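Local structure of alpha-fucosidase GH29 (Fusarium graminearum, 4PSR) at residues G233-G236 with P241-V244; S334-M339 with T376-I381; V31-G36 with K153-L158; K61-T66 with E71-E76. The protein is an alpha-L-fucosidase of glycoside hydrolase family 29 that removes L-fucose, probably including the alpha-1,6-linked fucose of glycoprotein glycans, by hydrolysis. All coordinates share one frame; numbering follows the deposited sequence. Where two conformers were deposited one is given.

Interaction 1 of 4, residues G233-G236 with P241-V244; sequences GECG and PCAV
C235 and C242 are joined by a disulfide, their SG atoms 2.0 Å apart, and this covalent bond is the heart of the contact. C242 gives up the most surface. Its backbone lies in the left-handed region, and its SG stands anti to the backbone N (chi1 -158°), which carries the sulfur out from P241-V244 to the other segment. On C235 the sulfur instead lies beside the backbone N, opposite the carbonyl carbon. The two different arms meet with a C-S-S-C torsion of 77°, a right-handed twist not far from the perpendicular setting that a disulfide prefers, so the link looks unstrained.

The sulfur of C242 also leans on the chain just before its partner, with C242 SG 3.6 Å from E234 C. The carboxylate of E234 leads away from the contact, as suits an acidic residue in an exposed position. G233 comes only to its edge, with G233 N 4.4 Å from C242 CB; its positive phi is one that a residue without a side chain adopts easily. No hydrogen bond crosses between the segments. The cystine thus cross-links a loop that has no helix or strand between its two cysteines.

This loop runs from strand 222-225 of the barrel to helix 246-263. C235 packs on Y174 and on N177 of helix 175-179, a backbone hydrogen bond ties C242 to S231, and V244 rests against helix 200-218, so the bridged loop packs against helices 175-179 and 200-218 at the end of the barrel where the fucose binds.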
loop_
_atom_site.group_PDB
_atom_site.type_symbol
_atom_site.label_atom_id
_atom_site.label_comp_id
_atom_site.label_asym_id
_atom_site.label_seq_id
_atom_site.Cartn_x
_atom_site.Cartn_y
_atom_site.Cartn_z
ATOM N N GLY A 233 15.447 9.006 -14.555
ATOM C CA GLY A 233 14.538 8.890 -15.674
ATOM C C GLY A 233 13.073 9.113 -15.350
ATOM O O GLY A 233 12.246 9.114 -16.258
ATOM N N GLU A 234 12.750 9.335 -14.079
ATOM C CA GLU A 234 11.354 9.450 -13.644
ATOM C C GLU A 234 10.903 10.897 -13.390
ATOM O O GLU A 234 9.796 11.136 -12.918
ATOM C CB GLU A 234 11.130 8.608 -12.395
ATOM C CG GLU A 234 11.401 7.132 -12.605
ATOM C CD GLU A 234 10.468 6.521 -13.628
ATOM O OE1 GLU A 234 9.260 6.821 -13.579
ATOM O OE2 GLU A 234 10.941 5.753 -14.487
ATOM N N CYS A 235 11.758 11.847 -13.714
ATOM C CA CYS A 235 11.518 13.267 -13.452
ATOM C C CYS A 235 11.301 14.073 -14.749
ATOM O O CYS A 235 11.637 15.269 -14.874
ATOM C CB CYS A 235 12.663 13.850 -12.608
ATOM S SG CYS A 235 12.661 13.350 -10.885
ATOM N N GLY A 236 10.712 13.398 -15.733
ATOM C CA GLY A 236 10.275 14.072 -16.936
ATOM C C GLY A 236 11.430 14.739 -17.638
ATOM O O GLY A 236 12.520 14.146 -17.748
ATOM N N PRO A 241 19.321 14.435 -11.552
ATOM C CA PRO A 241 19.454 13.022 -11.206
ATOM C C PRO A 241 18.162 12.364 -10.722
ATOM O O PRO A 241 18.159 11.143 -10.599
ATOM C CB PRO A 241 20.487 13.034 -10.081
ATOM C CG PRO A 241 20.322 14.338 -9.434
ATOM C CD PRO A 241 19.941 15.303 -10.535
ATOM N N CYS A 242 17.119 13.145 -10.452
ATOM C CA CYS A 242 15.853 12.566 -9.966
ATOM C C CYS A 242 16.167 11.743 -8.722
ATOM O O CYS A 242 15.802 10.564 -8.601
ATOM C CB CYS A 242 15.188 11.710 -11.071
ATOM S SG CYS A 242 13.405 11.472 -10.878
ATOM N N ALA A 243 16.893 12.381 -7.803
ATOM C CA ALA A 243 17.444 11.715 -6.650
ATOM C C ALA A 243 17.713 12.656 -5.497
ATOM O O ALA A 243 17.838 13.869 -5.689
ATOM C CB ALA A 243 18.788 11.001 -7.039
ATOM N N VAL A 244 17.855 12.050 -4.327
ATOM C CA VAL A 244 18.358 12.675 -3.105
ATOM C C VAL A 244 19.773 12.156 -2.854
ATOM O O VAL A 244 20.075 10.990 -3.067
ATOM C CB VAL A 244 17.439 12.354 -1.870
ATOM C CG1 VAL A 244 18.045 12.889 -0.575
ATOM C CG2 VAL A 244 16.032 12.891 -2.088
#

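Interaction 2 of 4, residues S334-M339 with T376-I381; sequences SKNGNM and TRAWDI
A378 brings segment T376-I381 against the end of helix 322-334, where its methyl meets S334 and N336. The approach begins at T376, whose carbonyl O accepts a bond of 2.9 Å from R377 NH1; the donor stands well above the carbonyl plane, the oxygen close to the guanidinium plane. R377 also forms salt bridges with E22 and D26.

At A378 the small side chain fits closely: its CB is 3.5 Å from S334 O and 3.9 Å from N336 CB. Its backbone N reaches the other segment through a water, 2.9 Å away, which donates to N336 OD1. The helix stops here in a Schellman motif, with N336 as the C-prime residue at phi 83°, a conformation asparagine tolerates well. With CG anti to the backbone N (chi1 -167°), the amide of N336 can serve that water through OD1 while ND2 bonds E531. From this turn the chain enters strand 337-343, the last of the barrel.

W379 N is 2.8 Å from a second water, which can donate to S334 O, though other acceptors compete for its protons. Its indole leads away to I495 as the chain nears strand 383-384 of the C-terminal sheet.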
loop_
_atom_site.group_PDB
_atom_site.type_symbol
_atom_site.label_atom_id
_atom_site.label_comp_id
_atom_site.label_asym_id
_atom_site.label_seq_id
_atom_site.Cartn_x
_atom_site.Cartn_y
_atom_site.Cartn_z
ATOM N N SER A 334 -4.500 -10.673 -0.084
ATOM C CA SER A 334 -4.268 -12.050 -0.520
ATOM C C SER A 334 -2.902 -12.221 -1.197
ATOM O O SER A 334 -2.360 -13.336 -1.266
ATOM C CB SER A 334 -5.375 -12.507 -1.483
ATOM O OG SER A 334 -5.240 -11.968 -2.795
ATOM N N LYS A 335 -2.350 -11.133 -1.742
ATOM C CA LYS A 335 -1.065 -11.165 -2.460
ATOM C C LYS A 335 0.112 -10.748 -1.584
ATOM O O LYS A 335 1.201 -10.517 -2.118
ATOM C CB LYS A 335 -1.159 -10.265 -3.697
ATOM C CG LYS A 335 -2.044 -10.788 -4.804
ATOM C CD LYS A 335 -2.324 -9.699 -5.811
ATOM C CE LYS A 335 -3.088 -10.206 -7.046
ATOM N NZ LYS A 335 -3.492 -9.064 -7.920
ATOM N N ASN A 336 -0.102 -10.686 -0.266
ATOM C CA ASN A 336 0.937 -10.464 0.762
ATOM C C ASN A 336 1.280 -8.999 0.960
ATOM O O ASN A 336 2.436 -8.662 1.297
ATOM C CB ASN A 336 2.187 -11.327 0.486
ATOM C CG ASN A 336 3.145 -11.397 1.651
ATOM O OD1 ASN A 336 2.769 -11.635 2.796
ATOM N ND2 ASN A 336 4.431 -11.240 1.338
ATOM N N GLY A 337 0.274 -8.143 0.821
ATOM C CA GLY A 337 0.438 -6.710 1.031
ATOM C C GLY A 337 -0.591 -6.054 1.921
ATOM O O GLY A 337 -1.593 -6.665 2.293
ATOM N N ASN A 338 -0.333 -4.785 2.248
ATOM C CA ASN A 338 -1.335 -3.871 2.814
ATOM C C ASN A 338 -1.845 -2.901 1.744
ATOM O O ASN A 338 -1.141 -2.630 0.763
ATOM C CB ASN A 338 -0.761 -3.012 3.952
ATOM C CG ASN A 338 -0.481 -3.781 5.217
ATOM O OD1 ASN A 338 -0.918 -4.900 5.413
ATOM N ND2 ASN A 338 0.285 -3.163 6.103
ATOM N N MET A 339 -3.023 -2.327 1.973
ATOM C CA MET A 339 -3.577 -1.271 1.125
ATOM C C MET A 339 -3.760 -0.020 1.945
ATOM O O MET A 339 -4.468 -0.028 2.972
ATOM C CB MET A 339 -4.924 -1.684 0.520
ATOM C CG MET A 339 -5.388 -0.715 -0.577
ATOM S SD MET A 339 -6.905 -1.193 -1.396
ATOM C CE MET A 339 -7.980 -0.577 -0.167
ATOM N N THR A 376 -4.190 -11.948 9.542
ATOM C CA THR A 376 -3.989 -13.103 8.667
ATOM C C THR A 376 -2.700 -12.934 7.852
ATOM O O THR A 376 -2.055 -11.886 7.896
ATOM C CB THR A 376 -5.162 -13.323 7.667
ATOM O OG1 THR A 376 -5.208 -12.266 6.681
ATOM C CG2 THR A 376 -6.514 -13.446 8.371
ATOM N N ARG A 377 -2.322 -13.981 7.148
ATOM C CA ARG A 377 -1.222 -13.936 6.209
ATOM C C ARG A 377 -1.678 -14.568 4.897
ATOM O O ARG A 377 -2.630 -15.375 4.838
ATOM C CB ARG A 377 -0.025 -14.718 6.756
ATOM C CG ARG A 377 0.588 -14.172 8.048
ATOM C CD ARG A 377 1.230 -12.809 7.812
ATOM N NE ARG A 377 1.860 -12.271 9.028
ATOM C CZ ARG A 377 1.253 -11.505 9.927
ATOM N NH1 ARG A 377 -0.011 -11.125 9.803
ATOM N NH2 ARG A 377 1.911 -11.082 10.996
ATOM N N ALA A 378 -0.971 -14.239 3.830
ATOM C CA ALA A 378 -1.246 -14.801 2.538
ATOM C C ALA A 378 -1.010 -16.304 2.550
ATOM O O ALA A 378 -0.157 -16.821 3.294
ATOM C CB ALA A 378 -0.328 -14.131 1.504
ATOM N N TRP A 379 -1.765 -17.001 1.716
ATOM C CA TRP A 379 -1.540 -18.422 1.455
ATOM C C TRP A 379 -0.393 -18.505 0.432
ATOM O O TRP A 379 0.315 -17.529 0.262
ATOM C CB TRP A 379 -2.818 -19.043 0.916
ATOM C CG TRP A 379 -2.897 -20.539 1.016
ATOM C CD1 TRP A 379 -2.277 -21.337 1.933
ATOM C CD2 TRP A 379 -3.675 -21.405 0.185
ATOM N NE1 TRP A 379 -2.622 -22.659 1.715
ATOM C CE2 TRP A 379 -3.462 -22.726 0.635
ATOM C CE3 TRP A 379 -4.496 -21.194 -0.922
ATOM C CZ2 TRP A 379 -4.067 -23.821 0.039
ATOM C CZ3 TRP A 379 -5.119 -22.293 -1.508
ATOM C CH2 TRP A 379 -4.886 -23.594 -1.019
ATOM N N ASP A 380 -0.186 -19.640 -0.246
ATOM C CA ASP A 380 0.819 -19.658 -1.312
ATOM C C ASP A 380 0.213 -19.366 -2.675
ATOM O O ASP A 380 0.933 -19.207 -3.642
ATOM C CB ASP A 380 1.638 -20.954 -1.353
ATOM C CG ASP A 380 2.532 -21.125 -0.116
ATOM O OD1 ASP A 380 3.191 -20.158 0.344
ATOM O OD2 ASP A 380 2.546 -22.242 0.428
ATOM N N ILE A 381 -1.117 -19.333 -2.743
ATOM C CA ILE A 381 -1.850 -18.988 -3.954
ATOM C C ILE A 381 -2.841 -17.906 -3.553
ATOM O O ILE A 381 -3.523 -18.057 -2.543
ATOM C CB ILE A 381 -2.593 -20.230 -4.502
ATOM C CG1 ILE A 381 -1.582 -21.308 -4.936
ATOM C CG2 ILE A 381 -3.508 -19.835 -5.672
ATOM C CD1 ILE A 381 -2.215 -22.671 -5.188
HETATM O O HOH W 1 -3.320 -15.633 -0.168
HETATM O O HOH W 2 0.405 -11.718 4.215
#

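Interaction 3 of 4, residues V31-G36 with K153-L158; sequences VYWHWG and KLWADL. With FUL (beta-L-fucopyranose), chain M.
W33, the last residue of strand 29-33, and W35, in the loop just after it, both press on W155 of helix 151-161. Before them, Y32 faces the sugar site, with its OH 3.7 Å from C6 of the bound beta-L-fucopyranose.

W33 points the other way, toward the helix. Its CG sits between the backbone N and the carbonyl carbon (chi1 41°), and from there the indole runs edge-first over one face of W155 in an edge-to-face pair, with ring planes at 58°. W33 NE1 lies 3.3 Å from W155 CE2, and W33 CZ2 lies against the neighbouring CD2-CE3 bond, 3.7 Å from W155 CE3.

H34 turns back to the fucose: its NE2 and the sugar O4 share a hydrogen bond of 2.7 Å at the edge of the imidazole, while ND1 is held by N342. W35 then comes to the edge of W155, with W35 CZ3 3.9 Å from W155 CZ2 and the planes almost perpendicular.

This is packing between strand and helix layers of a TIM barrel, with I109 and P122 completing the apolar surroundings. The indole N-H of W33 over the electron-rich face of W155 may add a weak electrostatic attraction to the dispersion. One short piece of chain thus offers aromatic surface to the helix layer and an imidazole to the bound fucose.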
loop_
_atom_site.group_PDB
_atom_site.type_symbol
_atom_site.label_atom_id
_atom_site.label_comp_id
_atom_site.label_asym_id
_atom_site.label_seq_id
_atom_site.Cartn_x
_atom_site.Cartn_y
_atom_site.Cartn_z
ATOM N N VAL A 31 -5.562 4.469 6.079
ATOM C CA VAL A 31 -6.112 5.601 5.357
ATOM C C VAL A 31 -5.221 6.831 5.508
ATOM O O VAL A 31 -4.781 7.180 6.593
ATOM C CB VAL A 31 -7.557 5.938 5.848
ATOM C CG1 VAL A 31 -8.061 7.231 5.222
ATOM C CG2 VAL A 31 -8.503 4.788 5.536
ATOM N N TYR A 32 -4.996 7.531 4.404
ATOM C CA TYR A 32 -4.327 8.821 4.428
ATOM C C TYR A 32 -5.043 9.806 3.521
ATOM O O TYR A 32 -6.029 9.457 2.886
ATOM C CB TYR A 32 -2.809 8.743 4.143
ATOM C CG TYR A 32 -2.280 8.493 2.727
ATOM C CD1 TYR A 32 -1.064 9.044 2.355
ATOM C CD2 TYR A 32 -2.922 7.669 1.828
ATOM C CE1 TYR A 32 -0.523 8.815 1.127
ATOM C CE2 TYR A 32 -2.384 7.427 0.570
ATOM C CZ TYR A 32 -1.183 7.988 0.235
ATOM O OH TYR A 32 -0.650 7.699 -1.027
ATOM N N TRP A 33 -4.585 11.052 3.521
ATOM C CA TRP A 33 -5.292 12.093 2.799
ATOM C C TRP A 33 -4.344 13.109 2.179
ATOM O O TRP A 33 -3.509 13.694 2.855
ATOM C CB TRP A 33 -6.344 12.799 3.697
ATOM C CG TRP A 33 -5.913 13.084 5.092
ATOM C CD1 TRP A 33 -5.382 14.235 5.584
ATOM C CD2 TRP A 33 -6.062 12.208 6.206
ATOM N NE1 TRP A 33 -5.152 14.124 6.945
ATOM C CE2 TRP A 33 -5.549 12.875 7.338
ATOM C CE3 TRP A 33 -6.518 10.901 6.344
ATOM C CZ2 TRP A 33 -5.516 12.282 8.589
ATOM C CZ3 TRP A 33 -6.479 10.314 7.601
ATOM C CH2 TRP A 33 -5.975 10.999 8.695
ATOM N N HIS A 34 -4.543 13.314 0.885
ATOM C CA HIS A 34 -3.871 14.378 0.150
ATOM C C HIS A 34 -4.683 15.663 0.297
ATOM O O HIS A 34 -5.528 15.972 -0.537
ATOM C CB HIS A 34 -3.742 14.019 -1.340
ATOM C CG HIS A 34 -2.663 13.026 -1.661
ATOM N ND1 HIS A 34 -2.677 11.712 -1.242
ATOM C CD2 HIS A 34 -1.544 13.163 -2.416
ATOM C CE1 HIS A 34 -1.603 11.092 -1.712
ATOM N NE2 HIS A 34 -0.906 11.950 -2.431
ATOM N N TRP A 35 -4.365 16.423 1.332
ATOM C CA TRP A 35 -5.061 17.666 1.623
ATOM C C TRP A 35 -4.035 18.696 1.973
ATOM O O TRP A 35 -3.223 18.488 2.868
ATOM C CB TRP A 35 -6.016 17.468 2.796
ATOM C CG TRP A 35 -6.826 18.683 3.162
ATOM C CD1 TRP A 35 -7.716 19.350 2.382
ATOM C CD2 TRP A 35 -6.793 19.360 4.413
ATOM N NE1 TRP A 35 -8.243 20.404 3.081
ATOM C CE2 TRP A 35 -7.693 20.425 4.336
ATOM C CE3 TRP A 35 -6.079 19.159 5.598
ATOM C CZ2 TRP A 35 -7.927 21.290 5.410
ATOM C CZ3 TRP A 35 -6.316 20.012 6.674
ATOM C CH2 TRP A 35 -7.227 21.064 6.566
ATOM N N GLY A 36 -4.046 19.820 1.268
ATOM C CA GLY A 36 -3.074 20.868 1.542
ATOM C C GLY A 36 -3.280 22.096 0.670
ATOM O O GLY A 36 -4.328 22.253 0.090
ATOM N N LYS A 153 0.251 18.108 13.559
ATOM C CA LYS A 153 0.156 17.765 14.979
ATOM C C LYS A 153 -1.297 17.517 15.400
ATOM O O LYS A 153 -1.559 16.575 16.145
ATOM C CB LYS A 153 0.829 18.823 15.849
ATOM C CG LYS A 153 1.037 18.423 17.308
ATOM C CD LYS A 153 2.076 17.315 17.519
ATOM C CE LYS A 153 2.415 17.212 19.000
ATOM N NZ LYS A 153 3.205 16.025 19.381
ATOM N N LEU A 154 -2.225 18.330 14.893
ATOM C CA LEU A 154 -3.665 18.153 15.161
ATOM C C LEU A 154 -4.098 16.745 14.692
ATOM O O LEU A 154 -4.769 15.998 15.421
ATOM C CB LEU A 154 -4.438 19.203 14.339
ATOM C CG LEU A 154 -5.687 20.002 14.676
ATOM C CD1 LEU A 154 -5.900 20.267 16.141
ATOM C CD2 LEU A 154 -5.523 21.324 13.929
ATOM N N TRP A 155 -3.742 16.374 13.465
ATOM C CA TRP A 155 -4.101 15.058 12.969
ATOM C C TRP A 155 -3.469 13.956 13.796
ATOM O O TRP A 155 -4.141 12.977 14.150
ATOM C CB TRP A 155 -3.667 14.862 11.526
ATOM C CG TRP A 155 -4.399 15.649 10.453
ATOM C CD1 TRP A 155 -3.823 16.499 9.563
ATOM C CD2 TRP A 155 -5.799 15.627 10.141
ATOM N NE1 TRP A 155 -4.769 17.004 8.722
ATOM C CE2 TRP A 155 -5.996 16.509 9.069
ATOM C CE3 TRP A 155 -6.901 14.973 10.677
ATOM C CZ2 TRP A 155 -7.249 16.705 8.475
ATOM C CZ3 TRP A 155 -8.148 15.183 10.102
ATOM C CH2 TRP A 155 -8.309 16.053 9.018
ATOM N N ALA A 156 -2.183 14.112 14.103
ATOM C CA ALA A 156 -1.472 13.062 14.816
ATOM C C ALA A 156 -2.073 12.830 16.188
ATOM O O ALA A 156 -2.279 11.692 16.598
ATOM C CB ALA A 156 0.012 13.411 14.951
ATOM N N ASP A 157 -2.350 13.919 16.908
ATOM C CA ASP A 157 -2.943 13.781 18.243
ATOM C C ASP A 157 -4.291 13.062 18.183
ATOM O O ASP A 157 -4.582 12.184 19.003
ATOM C CB ASP A 157 -3.082 15.141 18.915
ATOM C CG ASP A 157 -1.743 15.739 19.358
ATOM O OD1 ASP A 157 -0.684 15.070 19.294
ATOM O OD2 ASP A 157 -1.747 16.915 19.783
ATOM N N LEU A 158 -5.092 13.397 17.188
ATOM C CA LEU A 158 -6.384 12.724 17.011
ATOM C C LEU A 158 -6.273 11.262 16.641
ATOM O O LEU A 158 -7.053 10.443 17.145
ATOM C CB LEU A 158 -7.293 13.463 16.016
ATOM C CG LEU A 158 -7.789 14.830 16.504
ATOM C CD1 LEU A 158 -8.409 15.635 15.376
ATOM C CD2 LEU A 158 -8.811 14.644 17.606
HETATM C C1 FUL M . 2.720 10.005 -6.844
HETATM C C2 FUL M . 2.575 11.504 -6.673
HETATM O O2 FUL M . 3.223 12.238 -7.724
HETATM C C3 FUL M . 1.094 11.779 -6.668
HETATM O O3 FUL M . 0.888 13.172 -6.590
HETATM C C4 FUL M . 0.506 11.060 -5.481
HETATM O O4 FUL M . 1.036 11.618 -4.282
HETATM C C5 FUL M . 0.826 9.575 -5.582
HETATM C C6 FUL M . 0.340 8.783 -4.386
HETATM O O5 FUL M . 2.223 9.327 -5.715
HETATM O O1 FUL M . 4.088 9.700 -6.943
#

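Interaction 4 of 4, residues K61-T66 with E71-E76; sequences KHHTET and EEWGYE
H63 NE2 donates to W73 O at 2.7 Å, joining the helical segment K61-T66 to the irregular segment E71-E76. The bond is fairly straight at nitrogen, 151°, and meets the oxygen in the carbonyl plane, although that oxygen is tilted 19° from the imidazole plane. H63 reaches it because its CG is anti to the backbone N (chi1 -167°), sending the ring out from the helix. Since ND1 also has a partner, the hydroxyl of Y48, both nitrogens are engaged and the buried ring is fixed in rotation. Histidine suits such a place, with a nitrogen at two points of its rim and a flat body that can pack; with NE2 donating, ND1 is probably the acceptor from Y48.

That body packs too. H63 CE1 is 3.6 Å from W73 CE3, and the two side chains cross at about a right angle. The ring of Y67 meets both of them. The indole of W73 is held beyond the contact by K83 O, which binds its NE1, and by F78 in an edge-to-face pair.

Both segments belong to the long excursion between strand 29-33 and helix 105-114 of the TIM barrel. This is the first beta-to-alpha loop, which also supplies E46 and W47 to the fucose. Within it, helix 58-66 ends, and the chain turns back to start helix 76-80.

At the helix end T66 OG1 donates to H62 O at 2.8 Å, a carbonyl that also accepts from T66 N.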
loop_
_atom_site.group_PDB
_atom_site.type_symbol
_atom_site.label_atom_id
_atom_site.label_comp_id
_atom_site.label_asym_id
_atom_site.label_seq_id
_atom_site.Cartn_x
_atom_site.Cartn_y
_atom_site.Cartn_z
ATOM N N LYS A 61 -4.025 27.645 -18.461
ATOM C CA LYS A 61 -5.139 28.386 -19.050
ATOM C C LYS A 61 -6.148 28.713 -17.961
ATOM O O LYS A 61 -6.594 29.858 -17.818
ATOM C CB LYS A 61 -5.775 27.568 -20.184
ATOM C CG LYS A 61 -4.844 27.406 -21.380
ATOM C CD LYS A 61 -5.398 26.535 -22.490
ATOM C CE LYS A 61 -4.401 26.452 -23.646
ATOM N NZ LYS A 61 -4.882 25.578 -24.754
ATOM N N HIS A 62 -6.493 27.704 -17.155
ATOM C CA HIS A 62 -7.446 27.896 -16.066
ATOM C C HIS A 62 -6.906 28.927 -15.074
ATOM O O HIS A 62 -7.645 29.818 -14.623
ATOM C CB HIS A 62 -7.680 26.566 -15.337
ATOM C CG HIS A 62 -8.470 26.706 -14.073
ATOM N ND1 HIS A 62 -9.850 26.695 -14.044
ATOM C CD2 HIS A 62 -8.063 26.859 -12.786
ATOM C CE1 HIS A 62 -10.256 26.855 -12.794
ATOM N NE2 HIS A 62 -9.192 26.939 -12.013
ATOM N N HIS A 63 -5.633 28.797 -14.722
ATOM C CA HIS A 63 -5.028 29.696 -13.755
ATOM C C HIS A 63 -5.083 31.135 -14.243
ATOM O O HIS A 63 -5.412 32.070 -13.493
ATOM C CB HIS A 63 -3.568 29.315 -13.494
ATOM C CG HIS A 63 -2.996 29.990 -12.301
ATOM N ND1 HIS A 63 -3.268 29.558 -11.020
ATOM C CD2 HIS A 63 -2.274 31.128 -12.181
ATOM C CE1 HIS A 63 -2.692 30.381 -10.160
ATOM N NE2 HIS A 63 -2.079 31.342 -10.837
ATOM N N THR A 64 -4.732 31.296 -15.517
ATOM C CA THR A 64 -4.649 32.616 -16.129
ATOM C C THR A 64 -6.028 33.266 -16.194
ATOM O O THR A 64 -6.171 34.454 -15.915
ATOM C CB THR A 64 -4.017 32.496 -17.539
ATOM O OG1 THR A 64 -2.694 31.962 -17.432
ATOM C CG2 THR A 64 -3.952 33.846 -18.241
ATOM N N GLU A 65 -7.060 32.475 -16.501
ATOM C CA GLU A 65 -8.419 33.003 -16.522
ATOM C C GLU A 65 -9.023 33.310 -15.147
ATOM O O GLU A 65 -9.844 34.214 -15.003
ATOM C CB GLU A 65 -9.340 32.050 -17.287
ATOM C CG GLU A 65 -8.986 31.959 -18.775
ATOM C CD GLU A 65 -8.997 33.316 -19.452
ATOM O OE1 GLU A 65 -10.095 33.917 -19.505
ATOM O OE2 GLU A 65 -7.910 33.768 -19.895
ATOM N N THR A 66 -8.637 32.524 -14.139
ATOM C CA THR A 66 -9.261 32.593 -12.816
ATOM C C THR A 66 -8.526 33.543 -11.854
ATOM O O THR A 66 -9.169 34.278 -11.096
ATOM C CB THR A 66 -9.288 31.177 -12.209
ATOM O OG1 THR A 66 -9.944 30.306 -13.140
ATOM C CG2 THR A 66 -10.003 31.136 -10.850
ATOM N N GLU A 71 3.068 33.981 -13.844
ATOM C CA GLU A 71 4.257 34.796 -13.593
ATOM C C GLU A 71 3.998 35.995 -12.655
ATOM O O GLU A 71 4.939 36.525 -12.038
ATOM C CB GLU A 71 4.846 35.287 -14.924
ATOM C CG GLU A 71 5.317 34.164 -15.878
ATOM C CD GLU A 71 4.189 33.492 -16.674
ATOM O OE1 GLU A 71 3.037 33.956 -16.626
ATOM O OE2 GLU A 71 4.476 32.499 -17.375
ATOM N N GLU A 72 2.741 36.419 -12.565
ATOM C CA GLU A 72 2.307 37.465 -11.633
ATOM C C GLU A 72 1.595 36.878 -10.394
ATOM O O GLU A 72 1.803 37.356 -9.282
ATOM C CB GLU A 72 1.367 38.455 -12.340
ATOM C CG GLU A 72 1.970 39.116 -13.603
ATOM C CD GLU A 72 0.979 40.014 -14.335
ATOM O OE1 GLU A 72 1.398 40.716 -15.281
ATOM O OE2 GLU A 72 -0.218 40.014 -13.973
ATOM N N TRP A 73 0.763 35.859 -10.600
ATOM C CA TRP A 73 -0.040 35.235 -9.534
ATOM C C TRP A 73 0.535 33.833 -9.354
ATOM O O TRP A 73 0.011 32.849 -9.885
ATOM C CB TRP A 73 -1.504 35.182 -9.952
ATOM C CG TRP A 73 -2.541 35.243 -8.850
ATOM C CD1 TRP A 73 -3.346 36.298 -8.581
ATOM C CD2 TRP A 73 -2.900 34.214 -7.900
ATOM N NE1 TRP A 73 -4.199 36.006 -7.548
ATOM C CE2 TRP A 73 -3.944 34.727 -7.112
ATOM C CE3 TRP A 73 -2.453 32.902 -7.656
ATOM C CZ2 TRP A 73 -4.540 33.995 -6.083
ATOM C CZ3 TRP A 73 -3.062 32.170 -6.623
ATOM C CH2 TRP A 73 -4.097 32.719 -5.864
ATOM N N GLY A 74 1.657 33.753 -8.649
ATOM C CA GLY A 74 2.364 32.505 -8.494
ATOM C C GLY A 74 1.740 31.585 -7.451
ATOM O O GLY A 74 0.827 31.964 -6.693
ATOM N N TYR A 75 2.251 30.359 -7.404
ATOM C CA TYR A 75 1.704 29.358 -6.489
ATOM C C TYR A 75 1.741 29.833 -5.032
ATOM O O TYR A 75 0.831 29.548 -4.245
ATOM C CB TYR A 75 2.448 28.024 -6.632
ATOM C CG TYR A 75 1.896 26.981 -5.680
ATOM C CD1 TYR A 75 0.596 26.534 -5.817
ATOM C CD2 TYR A 75 2.643 26.494 -4.630
ATOM C CE1 TYR A 75 0.054 25.637 -4.929
ATOM C CE2 TYR A 75 2.112 25.563 -3.745
ATOM C CZ TYR A 75 0.823 25.156 -3.902
ATOM O OH TYR A 75 0.211 24.231 -3.071
ATOM N N GLU A 76 2.764 30.593 -4.683
ATOM C CA GLU A 76 2.902 31.076 -3.321
ATOM C C GLU A 76 1.691 31.902 -2.871
ATOM O O GLU A 76 1.398 31.983 -1.669
ATOM C CB GLU A 76 4.204 31.870 -3.148
ATOM C CG GLU A 76 4.300 33.185 -3.922
ATOM C CD GLU A 76 4.754 33.067 -5.382
ATOM O OE1 GLU A 76 4.832 31.967 -5.966
ATOM O OE2 GLU A 76 5.031 34.151 -5.977
#

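Overall arrangement
Interactions 2 and 3 lie at the neighbouring strands 337-343 and 29-33, interaction 2 at the turn leading into its strand, and both are fully buried; their centres are 27 Å apart. Interaction 3 is aromatic and backs the fucose site, whereas interaction 2 is a small methyl contact with two water bridges, joining the barrel to the C-terminal sheet. Interaction 1 cross-links a loop and interaction 4 ties a helix to the loop that follows it, each with four residues between its segments. Interaction 1, partly exposed, relies on a covalent bond; interaction 4, buried though far from the chain's centre, uses one hydrogen bond and ring packing. In sequence, interaction 4 falls between the two segments of interaction 3.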